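Local coordinates for PDZ domain protein (Parabacteroides distasonis, PDB 4L8N), which is of unknown function but carries N- and C-terminal PDZ domains together with a DUF4136 domain and binds magnesium, at residues T133-D138 with P290-G295; F148-I153 with L186-F191; F244-I249 with V258-E263. One frame throughout, in Å; residues are numbered along the deposited sequence.

Interaction 1. Residues T133-D138 with P290-G295; sequences TTVTSD and PYTKYG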
ATOM      1  N   THR A 133      -5.514   6.297   4.698  1.00 50.54           N
ATOM      2  CA  THR A 133      -6.614   7.019   5.359  1.00 50.18           C
ATOM      3  C   THR A 133      -7.708   7.185   4.346  1.00 52.86           C
ATOM      4  O   THR A 133      -7.505   7.799   3.294  1.00 52.76           O
ATOM      5  CB  THR A 133      -6.134   8.354   6.001  1.00 50.20           C
ATOM      6  OG1 THR A 133      -4.929   8.071   6.698  1.00 47.02           O
ATOM      7  CG2 THR A 133      -7.125   8.908   7.013  1.00 45.40           C
ATOM      8  N   THR A 134      -8.864   6.580   4.661  1.00 48.35           N
ATOM      9  CA  THR A 134     -10.058   6.509   3.824  1.00 47.19           C
ATOM     10  C   THR A 134     -11.244   7.058   4.568  1.00 51.23           C
ATOM     11  O   THR A 134     -11.475   6.699   5.723  1.00 50.51           O
ATOM     12  CB  THR A 134     -10.328   5.058   3.421  1.00 53.32           C
ATOM     13  OG1 THR A 134      -9.101   4.391   3.112  1.00 53.88           O
ATOM     14  CG2 THR A 134     -11.311   4.949   2.264  1.00 51.58           C
ATOM     15  N   VAL A 135     -11.995   7.925   3.905  1.00 49.85           N
ATOM     16  CA  VAL A 135     -13.183   8.532   4.470  1.00 51.90           C
ATOM     17  C   VAL A 135     -14.386   8.220   3.578  1.00 57.78           C
ATOM     18  O   VAL A 135     -14.211   7.868   2.402  1.00 57.88           O
ATOM     19  CB  VAL A 135     -13.035  10.064   4.737  1.00 56.35           C
ATOM     20  CG1 VAL A 135     -11.810  10.349   5.604  1.00 55.65           C
ATOM     21  CG2 VAL A 135     -12.983  10.870   3.440  1.00 56.40           C
ATOM     22  N   THR A 136     -15.604   8.384   4.148  1.00 54.09           N
ATOM     23  CA  THR A 136     -16.895   8.221   3.471  1.00 52.89           C
ATOM     24  C   THR A 136     -16.958   9.190   2.267  1.00 56.62           C
ATOM     25  O   THR A 136     -16.357  10.270   2.287  1.00 56.41           O
ATOM     26  CB  THR A 136     -18.072   8.410   4.467  1.00 54.09           C
ATOM     27  OG1 THR A 136     -19.309   8.215   3.780  1.00 58.96           O
ATOM     28  CG2 THR A 136     -18.073   9.792   5.172  1.00 50.26           C
ATOM     29  N   SER A 137     -17.659   8.781   1.216  1.00 53.98           N
ATOM     30  CA  SER A 137     -17.795   9.602   0.021  1.00 54.89           C
ATOM     31  C   SER A 137     -18.928  10.606   0.223  1.00 59.09           C
ATOM     32  O   SER A 137     -19.035  11.564  -0.549  1.00 59.26           O
ATOM     33  CB  SER A 137     -18.007   8.733  -1.218  1.00 60.39           C
ATOM     34  OG  SER A 137     -19.086   7.827  -1.040  1.00 75.79           O
ATOM     35  N   ASP A 138     -19.738  10.424   1.297  1.00 56.08           N
ATOM     36  CA  ASP A 138     -20.806  11.359   1.696  1.00 56.47           C
ATOM     37  C   ASP A 138     -20.146  12.594   2.300  1.00 60.33           C
ATOM     38  O   ASP A 138     -19.211  12.465   3.095  1.00 57.11           O
ATOM     39  CB  ASP A 138     -21.790  10.705   2.684  1.00 57.93           C
ATOM     40  CG  ASP A 138     -22.430   9.419   2.184  1.00 72.45           C
ATOM     41  OD1 ASP A 138     -22.598   9.274   0.949  1.00 75.69           O
ATOM     42  OD2 ASP A 138     -22.768   8.561   3.024  1.00 79.72           O
ATOM     43  N   PRO A 290     -10.172  15.460  12.504  1.00 45.85           N
ATOM     44  CA  PRO A 290     -11.098  15.365  11.365  1.00 47.18           C
ATOM     45  C   PRO A 290     -10.573  15.889  10.021  1.00 55.74           C
ATOM     46  O   PRO A 290     -11.285  15.797   9.020  1.00 55.74           O
ATOM     47  CB  PRO A 290     -12.261  16.238  11.836  1.00 49.07           C
ATOM     48  CG  PRO A 290     -11.614  17.304  12.649  1.00 52.40           C
ATOM     49  CD  PRO A 290     -10.382  16.719  13.247  1.00 46.30           C
ATOM     50  N   TYR A 291      -9.349  16.441   9.985  1.00 54.25           N
ATOM     51  CA  TYR A 291      -8.833  17.024   8.760  1.00 53.83           C
ATOM     52  C   TYR A 291      -7.866  16.075   8.045  1.00 55.32           C
ATOM     53  O   TYR A 291      -6.699  15.977   8.409  1.00 54.36           O
ATOM     54  CB  TYR A 291      -8.191  18.381   9.063  1.00 55.19           C
ATOM     55  CG  TYR A 291      -7.736  19.144   7.836  1.00 56.49           C
ATOM     56  CD1 TYR A 291      -8.606  19.387   6.778  1.00 57.76           C
ATOM     57  CD2 TYR A 291      -6.446  19.667   7.756  1.00 57.38           C
ATOM     58  CE1 TYR A 291      -8.194  20.095   5.653  1.00 59.87           C
ATOM     59  CE2 TYR A 291      -6.024  20.383   6.638  1.00 58.91           C
ATOM     60  CZ  TYR A 291      -6.901  20.599   5.588  1.00 65.38           C
ATOM     61  OH  TYR A 291      -6.482  21.325   4.497  1.00 63.16           O
ATOM     62  N   THR A 292      -8.391  15.379   7.017  1.00 50.72           N
ATOM     63  CA  THR A 292      -7.689  14.435   6.158  1.00 49.35           C
ATOM     64  C   THR A 292      -7.346  15.099   4.822  1.00 55.56           C
ATOM     65  O   THR A 292      -8.251  15.497   4.081  1.00 56.42           O
ATOM     66  CB  THR A 292      -8.558  13.165   5.947  1.00 51.48           C
ATOM     67  OG1 THR A 292      -8.829  12.530   7.197  1.00 50.30           O
ATOM     68  CG2 THR A 292      -7.914  12.150   5.021  1.00 47.63           C
ATOM     69  N   LYS A 293      -6.039  15.214   4.506  1.00 53.93           N
ATOM     70  CA  LYS A 293      -5.629  15.730   3.207  1.00 54.69           C
ATOM     71  C   LYS A 293      -4.730  14.709   2.444  1.00 58.69           C
ATOM     72  O   LYS A 293      -4.646  14.801   1.224  1.00 60.87           O
ATOM     73  CB  LYS A 293      -5.028  17.145   3.252  1.00 57.65           C
ATOM     74  CG  LYS A 293      -3.829  17.415   4.137  1.00 66.64           C
ATOM     75  CD  LYS A 293      -3.261  18.805   3.783  1.00 76.45           C
ATOM     76  CE  LYS A 293      -2.260  19.313   4.796  1.00 96.31           C
ATOM     77  NZ  LYS A 293      -1.406  20.398   4.234  1.00111.04           N
ATOM     78  N   TYR A 294      -4.166  13.694   3.124  1.00 52.63           N
ATOM     79  CA  TYR A 294      -3.345  12.632   2.503  1.00 51.68           C
ATOM     80  C   TYR A 294      -3.993  11.269   2.655  1.00 56.23           C
ATOM     81  O   TYR A 294      -4.154  10.785   3.771  1.00 54.71           O
ATOM     82  CB  TYR A 294      -1.926  12.589   3.092  1.00 52.01           C
ATOM     83  CG  TYR A 294      -1.179  13.870   2.823  1.00 55.44           C
ATOM     84  CD1 TYR A 294      -0.653  14.138   1.563  1.00 58.71           C
ATOM     85  CD2 TYR A 294      -1.090  14.864   3.791  1.00 55.48           C
ATOM     86  CE1 TYR A 294      -0.031  15.350   1.285  1.00 60.79           C
ATOM     87  CE2 TYR A 294      -0.459  16.075   3.526  1.00 57.10           C
ATOM     88  CZ  TYR A 294       0.076  16.310   2.272  1.00 68.73           C
ATOM     89  OH  TYR A 294       0.703  17.497   1.988  1.00 77.69           O
ATOM     90  N   GLY A 295      -4.321  10.645   1.536  1.00 54.91           N
ATOM     91  CA  GLY A 295      -4.946   9.333   1.549  1.00 55.29           C
ATOM     92  C   GLY A 295      -4.018   8.144   1.668  1.00 62.04           C
ATOM     93  O   GLY A 295      -4.420   7.113   2.208  1.00 59.75           O
TER
HETATM   94  O   HOH W   1      -3.195   8.654   4.871  1.00 47.85           O
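Thr133 and Gly295 make the direct polar link: Thr133 N gives its hydrogen to Gly295 O at 2.8 Å. In return, Gly295 CA lies 3.5 Å from Thr133 O, a CA-H...O contact. The close packing is between threonine methyls. Thr133 CG2, anti to the backbone N, is the branch that meets Thr292, with its CG2 3.9 Å from Thr292 CG2, and the two side chains cross at a slant. Val135 adds a thinner touch, its CG1 4.0 Å from Thr292 OG1. That hydroxyl has its polar partners in Gln288 O and Trp260 NE1. The looser side is hydrated. One water sits 2.6 Å from Thr133 OG1 and gives a hydrogen to Tyr294 O, also at 2.6 Å, linking the hydroxyl to the Tyr294 carbonyl. Little surface is buried in all, about 195 Å². The contact lays the loop between helix 274-285 and strand 298-309 against the end of strand 123-135; on that strand Thr133 also packs on Trp260 and Cys262 of strand 258-268, while Thr134 touches Glu261 of the second subunit.

Interaction 2. Residues F148-I153 with L186-F191; sequences FAFSTI and LLIQTF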
ATOM      1  N   PHE A 148     -18.140   9.419  21.652  1.00 54.63           N
ATOM      2  CA  PHE A 148     -17.667   8.125  21.215  1.00 52.45           C
ATOM      3  C   PHE A 148     -17.653   7.108  22.344  1.00 59.85           C
ATOM      4  O   PHE A 148     -17.791   7.438  23.515  1.00 60.70           O
ATOM      5  CB  PHE A 148     -16.260   8.261  20.601  1.00 51.54           C
ATOM      6  CG  PHE A 148     -15.164   8.618  21.580  1.00 51.57           C
ATOM      7  CD1 PHE A 148     -15.005   9.929  22.028  1.00 53.35           C
ATOM      8  CD2 PHE A 148     -14.262   7.656  22.018  1.00 51.47           C
ATOM      9  CE1 PHE A 148     -14.019  10.252  22.950  1.00 53.00           C
ATOM     10  CE2 PHE A 148     -13.269   7.981  22.931  1.00 53.61           C
ATOM     11  CZ  PHE A 148     -13.143   9.279  23.379  1.00 52.07           C
ATOM     12  N   ALA A 149     -17.500   5.851  21.957  1.00 58.51           N
ATOM     13  CA  ALA A 149     -17.351   4.692  22.819  1.00 58.84           C
ATOM     14  C   ALA A 149     -16.595   3.645  22.025  1.00 61.61           C
ATOM     15  O   ALA A 149     -16.558   3.720  20.795  1.00 60.00           O
ATOM     16  CB  ALA A 149     -18.703   4.175  23.287  1.00 60.32           C
ATOM     17  N   PHE A 150     -15.947   2.715  22.712  1.00 58.42           N
ATOM     18  CA  PHE A 150     -15.202   1.671  22.028  1.00 57.75           C
ATOM     19  C   PHE A 150     -16.067   0.465  21.821  1.00 67.89           C
ATOM     20  O   PHE A 150     -16.967   0.215  22.620  1.00 68.71           O
ATOM     21  CB  PHE A 150     -13.933   1.313  22.808  1.00 57.82           C
ATOM     22  CG  PHE A 150     -12.993   2.492  22.830  1.00 56.61           C
ATOM     23  CD1 PHE A 150     -12.155   2.754  21.747  1.00 57.23           C
ATOM     24  CD2 PHE A 150     -13.005   3.391  23.888  1.00 57.97           C
ATOM     25  CE1 PHE A 150     -11.317   3.870  21.746  1.00 57.25           C
ATOM     26  CE2 PHE A 150     -12.190   4.525  23.871  1.00 60.51           C
ATOM     27  CZ  PHE A 150     -11.338   4.750  22.806  1.00 57.39           C
ATOM     28  N   SER A 151     -15.825  -0.275  20.730  1.00 68.94           N
ATOM     29  CA  SER A 151     -16.572  -1.496  20.474  1.00 71.90           C
ATOM     30  C   SER A 151     -16.057  -2.599  21.433  1.00 82.23           C
ATOM     31  O   SER A 151     -14.947  -2.476  21.978  1.00 82.91           O
ATOM     32  CB  SER A 151     -16.504  -1.896  18.998  1.00 75.56           C
ATOM     33  OG  SER A 151     -15.237  -2.327  18.533  1.00 85.77           O
ATOM     34  N   THR A 152     -16.917  -3.606  21.717  1.00 81.90           N
ATOM     35  CA  THR A 152     -16.681  -4.759  22.610  1.00 83.14           C
ATOM     36  C   THR A 152     -15.249  -5.317  22.475  1.00 85.66           C
ATOM     37  O   THR A 152     -14.762  -5.577  21.364  1.00 82.77           O
ATOM     38  CB  THR A 152     -17.716  -5.867  22.320  1.00 93.75           C
ATOM     39  OG1 THR A 152     -18.999  -5.277  22.068  1.00 94.95           O
ATOM     40  CG2 THR A 152     -17.801  -6.904  23.438  1.00 92.43           C
ATOM     41  N   ILE A 153     -14.595  -5.501  23.620  1.00 84.40           N
ATOM     42  CA  ILE A 153     -13.222  -5.979  23.662  1.00 85.09           C
ATOM     43  C   ILE A 153     -13.173  -7.514  23.451  1.00 90.92           C
ATOM     44  O   ILE A 153     -13.959  -8.249  24.060  1.00 91.41           O
ATOM     45  CB  ILE A 153     -12.546  -5.493  24.991  1.00 88.98           C
ATOM     46  CG1 ILE A 153     -11.994  -4.054  24.799  1.00 87.76           C
ATOM     47  CG2 ILE A 153     -11.432  -6.451  25.496  1.00 91.16           C
ATOM     48  CD1 ILE A 153     -11.692  -3.252  26.072  1.00 96.91           C
ATOM     49  N   LEU A 186     -20.461   8.001  17.800  1.00 56.30           N
ATOM     50  CA  LEU A 186     -19.468   7.172  17.113  1.00 54.92           C
ATOM     51  C   LEU A 186     -19.038   5.961  17.892  1.00 59.69           C
ATOM     52  O   LEU A 186     -18.828   6.035  19.097  1.00 59.10           O
ATOM     53  CB  LEU A 186     -18.178   7.994  16.855  1.00 53.53           C
ATOM     54  CG  LEU A 186     -18.326   9.326  16.171  1.00 57.68           C
ATOM     55  CD1 LEU A 186     -17.084  10.159  16.359  1.00 57.43           C
ATOM     56  CD2 LEU A 186     -18.675   9.133  14.715  1.00 57.43           C
ATOM     57  N   LEU A 187     -18.758   4.887  17.173  1.00 58.74           N
ATOM     58  CA  LEU A 187     -18.165   3.692  17.734  1.00 60.05           C
ATOM     59  C   LEU A 187     -16.732   3.550  17.181  1.00 61.38           C
ATOM     60  O   LEU A 187     -16.540   3.655  15.961  1.00 59.87           O
ATOM     61  CB  LEU A 187     -19.026   2.482  17.388  1.00 62.15           C
ATOM     62  CG  LEU A 187     -18.677   1.173  18.107  1.00 69.98           C
ATOM     63  CD1 LEU A 187     -19.216   1.177  19.547  1.00 71.98           C
ATOM     64  CD2 LEU A 187     -19.234  -0.028  17.320  1.00 74.84           C
ATOM     65  N   ILE A 188     -15.728   3.361  18.065  1.00 57.50           N
ATOM     66  CA  ILE A 188     -14.348   3.167  17.601  1.00 56.44           C
ATOM     67  C   ILE A 188     -14.046   1.662  17.589  1.00 60.72           C
ATOM     68  O   ILE A 188     -14.350   0.954  18.548  1.00 60.86           O
ATOM     69  CB  ILE A 188     -13.277   4.019  18.368  1.00 58.81           C
ATOM     70  CG1 ILE A 188     -13.293   5.493  17.891  1.00 58.57           C
ATOM     71  CG2 ILE A 188     -11.865   3.489  18.116  1.00 58.51           C
ATOM     72  CD1 ILE A 188     -14.291   6.318  18.437  1.00 65.99           C
ATOM     73  N   GLN A 189     -13.493   1.185  16.473  1.00 58.07           N
ATOM     74  CA  GLN A 189     -13.120  -0.213  16.261  1.00 58.90           C
ATOM     75  C   GLN A 189     -11.672  -0.313  15.789  1.00 63.38           C
ATOM     76  O   GLN A 189     -11.241   0.441  14.920  1.00 60.35           O
ATOM     77  CB  GLN A 189     -14.063  -0.869  15.237  1.00 60.51           C
ATOM     78  CG  GLN A 189     -14.121  -2.403  15.300  1.00 84.15           C
ATOM     79  CD  GLN A 189     -15.421  -2.973  14.731  1.00101.98           C
ATOM     80  OE1 GLN A 189     -15.649  -3.006  13.505  1.00 86.42           O
ATOM     81  NE2 GLN A 189     -16.307  -3.445  15.618  1.00 94.05           N
ATOM     82  N   THR A 190     -10.909  -1.229  16.378  1.00 64.15           N
ATOM     83  CA  THR A 190      -9.526  -1.412  15.946  1.00 63.64           C
ATOM     84  C   THR A 190      -9.322  -2.805  15.448  1.00 67.44           C
ATOM     85  O   THR A 190      -9.931  -3.766  15.929  1.00 68.31           O
ATOM     86  CB  THR A 190      -8.482  -1.044  16.998  1.00 71.26           C
ATOM     87  OG1 THR A 190      -8.753  -1.702  18.233  1.00 74.99           O
ATOM     88  CG2 THR A 190      -8.388   0.431  17.197  1.00 72.38           C
ATOM     89  N   PHE A 191      -8.489  -2.886  14.436  1.00 61.73           N
ATOM     90  CA  PHE A 191      -8.046  -4.125  13.855  1.00 61.47           C
ATOM     91  C   PHE A 191      -6.504  -4.095  13.822  1.00 66.08           C
ATOM     92  O   PHE A 191      -5.884  -3.033  13.733  1.00 63.20           O
ATOM     93  CB  PHE A 191      -8.697  -4.378  12.486  1.00 61.41           C
ATOM     94  CG  PHE A 191      -8.548  -3.277  11.464  1.00 60.29           C
ATOM     95  CD1 PHE A 191      -9.293  -2.104  11.565  1.00 61.83           C
ATOM     96  CD2 PHE A 191      -7.711  -3.436  10.369  1.00 58.89           C
ATOM     97  CE1 PHE A 191      -9.190  -1.108  10.589  1.00 61.17           C
ATOM     98  CE2 PHE A 191      -7.626  -2.453   9.392  1.00 60.17           C
ATOM     99  CZ  PHE A 191      -8.368  -1.298   9.504  1.00 58.36           C
TER
HETATM  100  O   HOH W   2     -12.712  -3.624  17.914  1.00 62.96           O
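Ser151 OG is held from more than one direction: Gln189 NE2 donates to it from 3.3 Å, and a water lies 2.9 Å away. The serine stands where two parallel neighbours of the mixed sheet, strands 147-150 and 186-196, begin to part. Strand 147-150, helix 158-175 and strand 178-179 form a beta-alpha-beta unit, after which the chain returns to the other side of 147-150 as strand 186-196. Ser151 OG lies close to the plane of the Gln189 side-chain amide, 13° out of it. Gln189 CG, anti to the backbone N (chi1 -159°), itself lies 3.4 Å from Ser151 OG, and the extended chain carries on past it. OE1 of the same amide bonds Ser137 OG of the second subunit, so Gln189 links this strand to the other chain. An alanine here would probably leave both Ser151 OG and that Ser137 hydroxyl without their glutamine partner, and the serine freer to turn.

The backbones pair in parallel. Ile188 N bonds Ala149 O at 2.9 Å, while Ile188 O receives Ser151 N at the same length; Ala149 N to Leu186 O is longer and more bent. Ile188 thus bonds to both neighbours of Phe150. On the face it shares with the two phenylalanines its branches divide the work: CD1 presses on Phe148 CB at 3.5 Å, and CG2 lies 3.7 Å from Phe150 CE1, those two side chains running side by side in the same direction. Helix 158-175 covers this face, with Leu172 against Ile188 and Asn165 against Phe150. On the face of Ala149, Leu187 CD2 reaches Ser151 CB at 3.7 Å. The phenylalanine rings also meet: Phe150 CZ lies in the plane of the Phe148 ring, at its edge, 3.8 Å from Phe148 CE2.

Interaction 3. Residues F244-I249 with V258-E263; sequences FGIRII and VLWECE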
ATOM      1  N   PHE A 244      -2.148  -2.346  11.558  1.00 54.42           N
ATOM      2  CA  PHE A 244      -2.790  -1.642  12.661  1.00 53.20           C
ATOM      3  C   PHE A 244      -3.750  -0.613  12.069  1.00 57.26           C
ATOM      4  O   PHE A 244      -3.364   0.199  11.226  1.00 58.27           O
ATOM      5  CB  PHE A 244      -1.772  -1.014  13.647  1.00 53.86           C
ATOM      6  CG  PHE A 244      -2.428  -0.230  14.757  1.00 54.68           C
ATOM      7  CD1 PHE A 244      -3.205  -0.868  15.719  1.00 57.90           C
ATOM      8  CD2 PHE A 244      -2.296   1.148  14.829  1.00 55.87           C
ATOM      9  CE1 PHE A 244      -3.862  -0.133  16.712  1.00 58.10           C
ATOM     10  CE2 PHE A 244      -2.939   1.879  15.837  1.00 58.06           C
ATOM     11  CZ  PHE A 244      -3.732   1.232  16.759  1.00 56.01           C
ATOM     12  N   GLY A 245      -5.005  -0.703  12.470  1.00 53.22           N
ATOM     13  CA  GLY A 245      -6.043   0.189  11.978  1.00 52.23           C
ATOM     14  C   GLY A 245      -7.004   0.719  13.019  1.00 55.11           C
ATOM     15  O   GLY A 245      -7.238   0.081  14.053  1.00 54.57           O
ATOM     16  N   ILE A 246      -7.543   1.922  12.741  1.00 50.99           N
ATOM     17  CA  ILE A 246      -8.573   2.597  13.536  1.00 49.93           C
ATOM     18  C   ILE A 246      -9.777   2.794  12.591  1.00 57.44           C
ATOM     19  O   ILE A 246      -9.611   3.283  11.464  1.00 56.78           O
ATOM     20  CB  ILE A 246      -8.089   3.930  14.205  1.00 51.44           C
ATOM     21  CG1 ILE A 246      -6.812   3.733  15.056  1.00 51.29           C
ATOM     22  CG2 ILE A 246      -9.199   4.595  15.034  1.00 50.43           C
ATOM     23  CD1 ILE A 246      -6.063   5.066  15.452  1.00 51.79           C
ATOM     24  N   ARG A 247     -10.971   2.383  13.060  1.00 56.15           N
ATOM     25  CA  ARG A 247     -12.228   2.504  12.327  0.50 56.13           C
ATOM     26  C   ARG A 247     -13.173   3.375  13.138  1.00 59.51           C
ATOM     27  O   ARG A 247     -13.419   3.068  14.309  1.00 60.35           O
ATOM     28  CB  ARG A 247     -12.834   1.111  12.061  0.50 58.38           C
ATOM     29  CG  ARG A 247     -13.684   1.018  10.795  0.50 69.09           C
ATOM     30  CD  ARG A 247     -14.167  -0.406  10.525  0.50 79.23           C
ATOM     31  NE  ARG A 247     -13.508  -1.021   9.368  0.50 83.30           N
ATOM     32  CZ  ARG A 247     -12.701  -2.077   9.431  0.50 95.97           C
ATOM     33  NH1 ARG A 247     -12.463  -2.671  10.595  0.50 88.89           N
ATOM     34  NH2 ARG A 247     -12.134  -2.554   8.329  0.50 71.75           N
ATOM     35  N   ILE A 248     -13.668   4.507  12.541  1.00 53.76           N
ATOM     36  CA  ILE A 248     -14.613   5.415  13.243  1.00 52.94           C
ATOM     37  C   ILE A 248     -16.008   5.228  12.600  1.00 55.76           C
ATOM     38  O   ILE A 248     -16.252   5.706  11.483  1.00 54.40           O
ATOM     39  CB  ILE A 248     -14.161   6.917  13.299  1.00 54.95           C
ATOM     40  CG1 ILE A 248     -12.813   7.090  14.045  1.00 53.57           C
ATOM     41  CG2 ILE A 248     -15.287   7.819  13.884  1.00 54.25           C
ATOM     42  CD1 ILE A 248     -12.258   8.546  14.124  1.00 52.98           C
ATOM     43  N   ILE A 249     -16.900   4.487  13.292  1.00 53.23           N
ATOM     44  CA  ILE A 249     -18.214   4.119  12.752  1.00 53.32           C
ATOM     45  C   ILE A 249     -19.342   5.008  13.295  1.00 58.36           C
ATOM     46  O   ILE A 249     -19.562   5.075  14.505  1.00 60.69           O
ATOM     47  CB  ILE A 249     -18.526   2.600  13.011  1.00 56.43           C
ATOM     48  CG1 ILE A 249     -17.400   1.670  12.511  1.00 55.53           C
ATOM     49  CG2 ILE A 249     -19.869   2.186  12.401  1.00 57.12           C
ATOM     50  CD1 ILE A 249     -16.950   0.730  13.550  1.00 62.14           C
ATOM     51  N   VAL A 258     -18.945   3.701   7.842  1.00 53.82           N
ATOM     52  CA  VAL A 258     -17.599   4.028   8.296  1.00 51.42           C
ATOM     53  C   VAL A 258     -17.306   5.435   7.798  1.00 53.74           C
ATOM     54  O   VAL A 258     -17.334   5.687   6.583  1.00 51.77           O
ATOM     55  CB  VAL A 258     -16.533   2.996   7.855  1.00 53.52           C
ATOM     56  CG1 VAL A 258     -15.135   3.459   8.262  1.00 52.06           C
ATOM     57  CG2 VAL A 258     -16.837   1.623   8.443  1.00 52.95           C
ATOM     58  N   LEU A 259     -17.103   6.365   8.746  1.00 51.01           N
ATOM     59  CA  LEU A 259     -16.841   7.776   8.448  1.00 50.20           C
ATOM     60  C   LEU A 259     -15.393   7.991   8.059  1.00 51.44           C
ATOM     61  O   LEU A 259     -15.099   8.698   7.096  1.00 50.94           O
ATOM     62  CB  LEU A 259     -17.179   8.676   9.651  1.00 50.32           C
ATOM     63  CG  LEU A 259     -18.605   8.647  10.194  1.00 55.64           C
ATOM     64  CD1 LEU A 259     -18.672   9.405  11.470  1.00 56.19           C
ATOM     65  CD2 LEU A 259     -19.587   9.302   9.232  1.00 56.95           C
ATOM     66  N   TRP A 260     -14.501   7.378   8.817  1.00 46.83           N
ATOM     67  CA  TRP A 260     -13.065   7.539   8.696  1.00 47.50           C
ATOM     68  C   TRP A 260     -12.382   6.263   9.170  1.00 52.91           C
ATOM     69  O   TRP A 260     -12.786   5.668  10.197  1.00 51.55           O
ATOM     70  CB  TRP A 260     -12.653   8.743   9.584  1.00 46.62           C
ATOM     71  CG  TRP A 260     -11.208   9.162   9.534  1.00 46.22           C
ATOM     72  CD1 TRP A 260     -10.685  10.180   8.794  1.00 48.90           C
ATOM     73  CD2 TRP A 260     -10.159   8.718  10.403  1.00 44.93           C
ATOM     74  NE1 TRP A 260      -9.360  10.357   9.100  1.00 47.75           N
ATOM     75  CE2 TRP A 260      -9.003   9.462  10.076  1.00 48.05           C
ATOM     76  CE3 TRP A 260     -10.074   7.746  11.416  1.00 45.72           C
ATOM     77  CZ2 TRP A 260      -7.792   9.290  10.744  1.00 45.84           C
ATOM     78  CZ3 TRP A 260      -8.853   7.533  12.030  1.00 46.29           C
ATOM     79  CH2 TRP A 260      -7.745   8.336  11.730  1.00 46.33           C
ATOM     80  N   GLU A 261     -11.357   5.843   8.407  1.00 50.11           N
ATOM     81  CA  GLU A 261     -10.571   4.650   8.675  1.00 50.15           C
ATOM     82  C   GLU A 261      -9.134   4.932   8.309  1.00 52.13           C
ATOM     83  O   GLU A 261      -8.866   5.515   7.258  1.00 51.84           O
ATOM     84  CB  GLU A 261     -11.133   3.432   7.892  1.00 52.49           C
ATOM     85  CG  GLU A 261     -10.553   2.075   8.303  1.00 65.82           C
ATOM     86  CD  GLU A 261     -11.152   0.835   7.655  1.00 82.50           C
ATOM     87  OE1 GLU A 261     -12.378   0.629   7.784  1.00 70.09           O
ATOM     88  OE2 GLU A 261     -10.388   0.030   7.078  1.00 77.13           O
ATOM     89  N   CYS A 262      -8.219   4.579   9.212  1.00 48.48           N
ATOM     90  CA  CYS A 262      -6.786   4.725   9.016  1.00 48.63           C
ATOM     91  C   CYS A 262      -6.124   3.400   9.310  1.00 52.10           C
ATOM     92  O   CYS A 262      -6.328   2.815  10.385  1.00 50.53           O
ATOM     93  CB  CYS A 262      -6.193   5.851   9.853  1.00 49.77           C
ATOM     94  SG  CYS A 262      -4.490   6.283   9.394  1.00 54.05           S
ATOM     95  N   GLU A 263      -5.408   2.884   8.297  1.00 49.83           N
ATOM     96  CA  GLU A 263      -4.734   1.593   8.336  1.00 50.36           C
ATOM     97  C   GLU A 263      -3.254   1.763   8.060  1.00 54.19           C
ATOM     98  O   GLU A 263      -2.859   2.339   7.055  1.00 53.65           O
ATOM     99  CB  GLU A 263      -5.365   0.630   7.309  1.00 51.86           C
ATOM    100  CG  GLU A 263      -5.076  -0.841   7.541  1.00 56.72           C
ATOM    101  CD  GLU A 263      -5.559  -1.761   6.440  1.00 74.91           C
ATOM    102  OE1 GLU A 263      -6.791  -1.908   6.269  1.00 70.61           O
ATOM    103  OE2 GLU A 263      -4.699  -2.369   5.769  1.00 79.85           O
TER
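From Gly245 paired with Glu263 to Ile249 paired with Val258, the two strands run almost exactly antiparallel, at 177° with their axes 4.6 Å apart. Ile246 and Cys262 form a hydrogen-bonded pair through both N-H groups, with Ile246 N to Cys262 O at 2.8 Å. Two residues on, Ile248 N bonds Trp260 O, but Ile248 O takes its hydrogen from Leu259 N at 2.9 Å. The register therefore slips by one residue, a beta bulge that sets Leu259 and Trp260 together opposite Ile248.

On the face of Ile246 and Ile248, Ile248 CD1 lies 3.6 Å from Trp260 CE3, and Ile246 CG2 comes to the ring's edge near CZ3. Cys262 N stands over one face of the ring, offset toward the rim. All this belongs to a beta hairpin, strands 240-250 and 258-268, within the large mixed sheet, and helix 274-285 packs on Phe244 and Ile246.

The other face carries Arg247 and Glu261, with Val258 and Ile249 beside them. Arg247 and Glu261 lie side by side and form a salt bridge, NE to OE1 at 2.6 Å, though as a hydrogen bond it is weak and strongly bent. This holds for one of two deposited conformers of Arg247, so its fine geometry is doubtful, including the 87° between guanidinium and carboxylate planes. Phe191 is the cation-pi partner of Arg247. Val258 flanks the chain, CG1 3.8 Å from Arg247 CG and CG2 at the edge of the guanidinium, and its CG2 also meets Ile249 CG1 at 4.1 Å.

All three contacts reach one mixed sheet, interaction 1 by a loop laid on strand 123-135, and the strands lie in the order 147-150, 186-196, 240-250, 258-268 and 123-135. Interaction 3 is the middle member, its centre about 10 Å from each of the other two, whose centres are about 19 Å apart. It shares a backbone bond with each: Gln189 O with Arg247 N toward interaction 2, Thr134 N with Glu261 O toward interaction 1. Along the chain, 133-138 comes first, interactions 2 and 3 follow in series, and 290-295 returns to the end of strand 123-135. All three lie away from the magnesium-binding residues Glu239 and Asp270, which flank the opposite, open end of the hairpin.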